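Local structure of SusD homolog (Bacteroides ovatus, 4F53) at residues A[116-121]-A[191-196]; A[268-273]-A[412-417]. The protein probably binds mucin O-glycans at the cell surface, as a SusD-like outer-membrane lipoprotein with a TPR-like helical fold. All coordinates share one frame; numbering follows the deposited sequence.

In the fold
Contact 1 joins helix 110-131 to helix 190-207, whereas contact 2 sets helix 265-273 against a loop that precedes helix 423-438; no helix is common to both. Their centres are 34 Å apart, on opposite sides of the chain's centre, and their nearest atoms are about 23 Å from one another. All four touching residues of contact 1 are buried, and aromatic rings and a leucine methyl bury 181 Å² there. Contact 2 buries 96 Å²; Tyr270 and Val414 are buried, but Thr412 is partly exposed. Neither contact has a hydrogen bond between its segments; the polar ends of the rings find partners outside them, and contact 2 also has an ST turn within its loop.

Contact 1 (A[116-121]-A[191-196]); sequences AELYRI and SAWYKF
Tyr119 and Trp193 form an offset edge-to-face aromatic pair, the tyrosine turning its edge to the indole face. The centroids of the Tyr119 ring and the six-membered ring of Trp193 lie 5.6 Å apart, with the planes at 69°. Two tyrosine atoms do the touching: CE1 of Tyr119 is 3.7 Å from CH2 of Trp193, which lies in the plane of the phenol, and OH of Tyr119 is 3.6 Å from CZ2 of Trp193, above the indole and displaced toward its rim. Leu118 adds a methyl wedge. Its CD2 approaches CE3 of Trp193 at 3.7 Å and CD1 of Phe196 at 3.8 Å, and thus meets two residues one helical turn apart.

These groups are placed by their torsions. The bond to CB of Leu118 points toward helix 190-207, and with CG anti to the backbone N (chi1 179°) CD2 reaches both Trp193 and Phe196, while CG of Tyr119 is anti to the carbonyl carbon, which swings a side chain that leaves its backbone obliquely round to the indole. Within helix 190-207, CZ3 of Trp193 covers one face of the Phe196 ring, over its centre.

Further out, NE1 of Trp193 is hydrogen-bonded to Asp183 OD2, which would help fix the rotation of the indole, and Tyr119 OH has a weak hydrogen bond to Gln36 NE2. Phe335 packs edge-to-face with Phe196.

The short axes approach to 12.2 Å and cross at 32°, a wide separation that large side chains, not backbones, must span. Such an aromatic and aliphatic interface between two helices running in roughly the same direction fits the core of the helical, TPR-like fold of SusD-family proteins.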
loop_
_atom_site.group_PDB
_atom_site.type_symbol
_atom_site.label_atom_id
_atom_site.label_comp_id
_atom_site.label_asym_id
_atom_site.label_seq_id
_atom_site.Cartn_x
_atom_site.Cartn_y
_atom_site.Cartn_z
ATOM N N ALA A 116 -11.958 3.413 17.116
ATOM C CA ALA A 116 -10.575 3.622 17.562
ATOM C C ALA A 116 -9.758 2.331 17.372
ATOM O O ALA A 116 -8.648 2.388 16.843
ATOM C CB ALA A 116 -10.551 4.065 19.025
ATOM N N GLU A 117 -10.343 1.169 17.738
ATOM C CA GLU A 117 -9.726 -0.148 17.558
ATOM C C GLU A 117 -9.585 -0.511 16.079
ATOM O O GLU A 117 -8.582 -1.117 15.710
ATOM C CB GLU A 117 -10.526 -1.247 18.279
ATOM C CG GLU A 117 -9.676 -2.447 18.670
ATOM C CD GLU A 117 -8.574 -2.140 19.669
ATOM O OE1 GLU A 117 -8.737 -1.190 20.472
ATOM O OE2 GLU A 117 -7.540 -2.845 19.642
ATOM N N LEU A 118 -10.584 -0.159 15.240
ATOM C CA LEU A 118 -10.537 -0.404 13.795
ATOM C C LEU A 118 -9.346 0.356 13.175
ATOM O O LEU A 118 -8.614 -0.226 12.381
ATOM C CB LEU A 118 -11.861 -0.007 13.115
ATOM C CG LEU A 118 -11.946 -0.192 11.574
ATOM C CD1 LEU A 118 -11.804 -1.649 11.173
ATOM C CD2 LEU A 118 -13.249 0.358 11.033
ATOM N N TYR A 119 -9.129 1.636 13.576
ATOM C CA TYR A 119 -8.025 2.468 13.089
ATOM C C TYR A 119 -6.706 1.871 13.526
ATOM O O TYR A 119 -5.805 1.767 12.705
ATOM C CB TYR A 119 -8.160 3.930 13.580
ATOM C CG TYR A 119 -9.463 4.607 13.193
ATOM C CD1 TYR A 119 -10.150 4.240 12.030
ATOM C CD2 TYR A 119 -9.996 5.632 13.972
ATOM C CE1 TYR A 119 -11.334 4.876 11.659
ATOM C CE2 TYR A 119 -11.193 6.258 13.620
ATOM C CZ TYR A 119 -11.844 5.892 12.455
ATOM O OH TYR A 119 -13.020 6.511 12.124
ATOM N N ARG A 120 -6.621 1.407 14.792
ATOM C CA ARG A 120 -5.453 0.716 15.352
ATOM C C ARG A 120 -5.075 -0.512 14.517
ATOM O O ARG A 120 -3.909 -0.677 14.189
ATOM C CB ARG A 120 -5.732 0.286 16.795
ATOM C CG ARG A 120 -4.489 -0.153 17.508
ATOM C CD ARG A 120 -4.879 -0.853 18.779
ATOM N NE ARG A 120 -3.693 -1.334 19.476
ATOM C CZ ARG A 120 -3.700 -2.316 20.362
ATOM N NH1 ARG A 120 -4.832 -2.938 20.664
ATOM N NH2 ARG A 120 -2.575 -2.692 20.949
ATOM N N ILE A 121 -6.071 -1.363 14.165
ATOM C CA ILE A 121 -5.853 -2.544 13.333
ATOM C C ILE A 121 -5.252 -2.137 11.961
ATOM O O ILE A 121 -4.197 -2.649 11.616
ATOM C CB ILE A 121 -7.145 -3.391 13.195
ATOM C CG1 ILE A 121 -7.499 -4.004 14.564
ATOM C CG2 ILE A 121 -6.956 -4.487 12.124
ATOM C CD1 ILE A 121 -8.878 -4.634 14.698
ATOM N N SER A 191 -22.967 2.288 8.683
ATOM C CA SER A 191 -23.149 1.165 7.744
ATOM C C SER A 191 -22.008 1.119 6.700
ATOM O O SER A 191 -21.636 0.044 6.246
ATOM C CB SER A 191 -24.513 1.250 7.061
ATOM O OG SER A 191 -24.582 2.331 6.147
ATOM N N ALA A 192 -21.447 2.282 6.348
ATOM C CA ALA A 192 -20.293 2.382 5.453
ATOM C C ALA A 192 -19.025 1.806 6.144
ATOM O O ALA A 192 -18.219 1.160 5.489
ATOM C CB ALA A 192 -20.077 3.825 5.037
ATOM N N TRP A 193 -18.908 1.984 7.476
ATOM C CA TRP A 193 -17.820 1.471 8.316
ATOM C C TRP A 193 -17.935 -0.035 8.495
ATOM O O TRP A 193 -16.914 -0.706 8.613
ATOM C CB TRP A 193 -17.790 2.191 9.686
ATOM C CG TRP A 193 -17.109 3.521 9.595
ATOM C CD1 TRP A 193 -17.676 4.746 9.788
ATOM C CD2 TRP A 193 -15.738 3.766 9.226
ATOM N NE1 TRP A 193 -16.745 5.738 9.581
ATOM C CE2 TRP A 193 -15.560 5.166 9.187
ATOM C CE3 TRP A 193 -14.663 2.934 8.831
ATOM C CZ2 TRP A 193 -14.344 5.756 8.828
ATOM C CZ3 TRP A 193 -13.459 3.522 8.467
ATOM C CH2 TRP A 193 -13.301 4.911 8.490
ATOM N N TYR A 194 -19.178 -0.552 8.515
ATOM C CA TYR A 194 -19.512 -1.980 8.585
ATOM C C TYR A 194 -18.947 -2.673 7.355
ATOM O O TYR A 194 -18.303 -3.711 7.493
ATOM C CB TYR A 194 -21.044 -2.180 8.678
ATOM C CG TYR A 194 -21.469 -3.633 8.750
ATOM C CD1 TYR A 194 -21.391 -4.345 9.946
ATOM C CD2 TYR A 194 -21.943 -4.302 7.621
ATOM C CE1 TYR A 194 -21.781 -5.683 10.020
ATOM C CE2 TYR A 194 -22.320 -5.648 7.680
ATOM C CZ TYR A 194 -22.248 -6.330 8.886
ATOM O OH TYR A 194 -22.623 -7.650 8.974
ATOM N N LYS A 195 -19.167 -2.081 6.153
ATOM C CA LYS A 195 -18.652 -2.608 4.879
ATOM C C LYS A 195 -17.143 -2.548 4.840
ATOM O O LYS A 195 -16.521 -3.482 4.351
ATOM C CB LYS A 195 -19.228 -1.833 3.672
ATOM C CG LYS A 195 -20.734 -2.014 3.509
ATOM C CD LYS A 195 -21.163 -1.460 2.181
ATOM C CE LYS A 195 -22.634 -1.155 2.159
ATOM N NZ LYS A 195 -23.052 -0.665 0.821
ATOM N N PHE A 196 -16.546 -1.457 5.366
ATOM C CA PHE A 196 -15.089 -1.260 5.425
ATOM C C PHE A 196 -14.461 -2.365 6.292
ATOM O O PHE A 196 -13.486 -2.977 5.859
ATOM C CB PHE A 196 -14.763 0.152 5.995
ATOM C CG PHE A 196 -13.297 0.492 6.174
ATOM C CD1 PHE A 196 -12.588 0.030 7.280
ATOM C CD2 PHE A 196 -12.632 1.274 5.241
ATOM C CE1 PHE A 196 -11.223 0.329 7.431
ATOM C CE2 PHE A 196 -11.279 1.600 5.403
ATOM C CZ PHE A 196 -10.585 1.138 6.501
#

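Contact 2 (A[268-273]-A[412-417])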
loop_
_atom_site.group_PDB
_atom_site.type_symbol
_atom_site.label_atom_id
_atom_site.label_comp_id
_atom_site.label_asym_id
_atom_site.label_seq_id
_atom_site.Cartn_x
_atom_site.Cartn_y
_atom_site.Cartn_z
ATOM N N THR A 268 3.899 3.076 -16.289
ATOM C CA THR A 268 3.630 3.496 -17.659
ATOM C C THR A 268 3.856 2.313 -18.646
ATOM O O THR A 268 3.159 2.250 -19.653
ATOM C CB THR A 268 4.391 4.783 -18.051
ATOM O OG1 THR A 268 5.793 4.570 -17.945
ATOM C CG2 THR A 268 3.966 6.007 -17.197
ATOM N N CYS A 269 4.752 1.357 -18.344
ATOM C CA CYS A 269 4.962 0.184 -19.208
ATOM C C CYS A 269 3.675 -0.658 -19.337
ATOM O O CYS A 269 3.279 -0.993 -20.449
ATOM C CB CYS A 269 6.123 -0.663 -18.709
ATOM S SG CYS A 269 7.740 -0.019 -19.181
ATOM N N TYR A 270 3.028 -0.978 -18.205
ATOM C CA TYR A 270 1.787 -1.752 -18.202
ATOM C C TYR A 270 0.632 -0.972 -18.808
ATOM O O TYR A 270 -0.097 -1.500 -19.629
ATOM C CB TYR A 270 1.393 -2.165 -16.766
ATOM C CG TYR A 270 2.157 -3.361 -16.235
ATOM C CD1 TYR A 270 1.762 -4.657 -16.547
ATOM C CD2 TYR A 270 3.241 -3.197 -15.374
ATOM C CE1 TYR A 270 2.450 -5.763 -16.052
ATOM C CE2 TYR A 270 3.933 -4.299 -14.862
ATOM C CZ TYR A 270 3.534 -5.580 -15.212
ATOM O OH TYR A 270 4.162 -6.673 -14.704
HETATM N N MSE A 271 0.484 0.302 -18.403
HETATM C CA MSE A 271 -0.661 1.119 -18.792
HETATM C C MSE A 271 -0.591 1.567 -20.231
HETATM O O MSE A 271 -1.642 1.626 -20.858
HETATM C CB MSE A 271 -0.867 2.257 -17.808
HETATM C CG MSE A 271 -1.265 1.711 -16.439
HETATM SE SE MSE A 271 -1.518 3.097 -15.142
HETATM C CE MSE A 271 -3.199 3.707 -15.745
ATOM N N ASN A 272 0.614 1.747 -20.793
ATOM C CA ASN A 272 0.782 2.032 -22.233
ATOM C C ASN A 272 0.456 0.782 -23.045
ATOM O O ASN A 272 -0.293 0.881 -23.996
ATOM C CB ASN A 272 2.206 2.537 -22.569
ATOM C CG ASN A 272 2.402 3.982 -22.197
ATOM O OD1 ASN A 272 1.456 4.736 -22.047
ATOM N ND2 ASN A 272 3.623 4.422 -22.082
ATOM N N ALA A 273 0.949 -0.415 -22.620
ATOM C CA ALA A 273 0.685 -1.684 -23.320
ATOM C C ALA A 273 -0.811 -1.970 -23.402
ATOM O O ALA A 273 -1.275 -2.519 -24.398
ATOM C CB ALA A 273 1.380 -2.822 -22.611
ATOM N N THR A 412 7.084 -10.386 -18.612
ATOM C CA THR A 412 5.726 -10.894 -18.349
ATOM C C THR A 412 4.929 -10.941 -19.640
ATOM O O THR A 412 5.127 -10.093 -20.504
ATOM C CB THR A 412 4.969 -10.030 -17.275
ATOM O OG1 THR A 412 3.700 -10.618 -17.073
ATOM C CG2 THR A 412 4.696 -8.579 -17.728
ATOM N N ASN A 413 3.964 -11.851 -19.722
ATOM C CA ASN A 413 3.066 -11.954 -20.879
ATOM C C ASN A 413 1.624 -11.638 -20.474
ATOM O O ASN A 413 0.705 -11.835 -21.278
ATOM C CB ASN A 413 3.142 -13.346 -21.522
ATOM C CG ASN A 413 3.998 -13.389 -22.761
ATOM O OD1 ASN A 413 3.790 -12.634 -23.723
ATOM N ND2 ASN A 413 4.978 -14.285 -22.764
ATOM N N VAL A 414 1.435 -11.113 -19.234
ATOM C CA VAL A 414 0.124 -10.782 -18.676
ATOM C C VAL A 414 -0.538 -9.669 -19.515
ATOM O O VAL A 414 0.096 -8.677 -19.889
ATOM C CB VAL A 414 0.173 -10.426 -17.144
ATOM C CG1 VAL A 414 0.821 -9.064 -16.876
ATOM C CG2 VAL A 414 -1.213 -10.492 -16.505
ATOM N N THR A 415 -1.809 -9.875 -19.826
ATOM C CA THR A 415 -2.610 -8.904 -20.534
ATOM C C THR A 415 -3.967 -8.810 -19.813
ATOM O O THR A 415 -4.135 -9.399 -18.737
ATOM C CB THR A 415 -2.656 -9.151 -22.047
ATOM O OG1 THR A 415 -3.287 -7.992 -22.624
ATOM C CG2 THR A 415 -3.367 -10.466 -22.433
ATOM N N VAL A 416 -4.894 -7.999 -20.360
ATOM C CA VAL A 416 -6.179 -7.708 -19.736
ATOM C C VAL A 416 -7.213 -8.831 -19.940
ATOM O O VAL A 416 -7.747 -9.327 -18.943
ATOM C CB VAL A 416 -6.750 -6.340 -20.190
ATOM C CG1 VAL A 416 -8.010 -5.988 -19.400
ATOM C CG2 VAL A 416 -5.697 -5.240 -20.061
ATOM N N ALA A 417 -7.529 -9.177 -21.217
ATOM C CA ALA A 417 -8.568 -10.164 -21.566
ATOM C C ALA A 417 -8.422 -11.432 -20.706
ATOM O O ALA A 417 -7.369 -12.076 -20.722
ATOM C CB ALA A 417 -8.531 -10.487 -23.051
#
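Tyr270 meets the loop through the hydroxyl end of its ring, and the contacts there are van der Waals in kind. CE1 of Tyr270 is 3.8 Å from CG1 of Val414, a methyl lying in the ring plane at the edge, and the two side chains cross at about a right angle. Those of Thr412 and Tyr270 instead approach each other from opposite directions, CG2 of Thr412 lying 3.6 Å from OH of Tyr270 and 4.0 Å from CE1 of the same ring. CG of Tyr270 is anti to the carbonyl carbon (chi1 -79°), and this rotation takes the phenol, whose CB does not itself point at the loop, to the two methyls.

The hydrogen bonds lie within the loop or lead elsewhere. Val414 N donates to OG1 of Thr412 over 3.2 Å, nearly straight at 167°, which defines an ST turn. Because OG1 of Thr412 stands anti to its backbone N (chi1 -178°), it can serve the turn while CG2 remains in contact with the tyrosine. The same OG1 is also hydrogen-bonded to Glu428 OE2, and Tyr270 OH to Lys456 O, so both hydroxyls at this junction have polar partners.

Helix 423-438 borders both Tyr270, through Thr432, and the loop, where Glu428 and Gln429 touch Val414. Tyr274, just past the end of helix 265-273, adds a polar link to the same loop, its OH hydrogen-bonded to Val414 O.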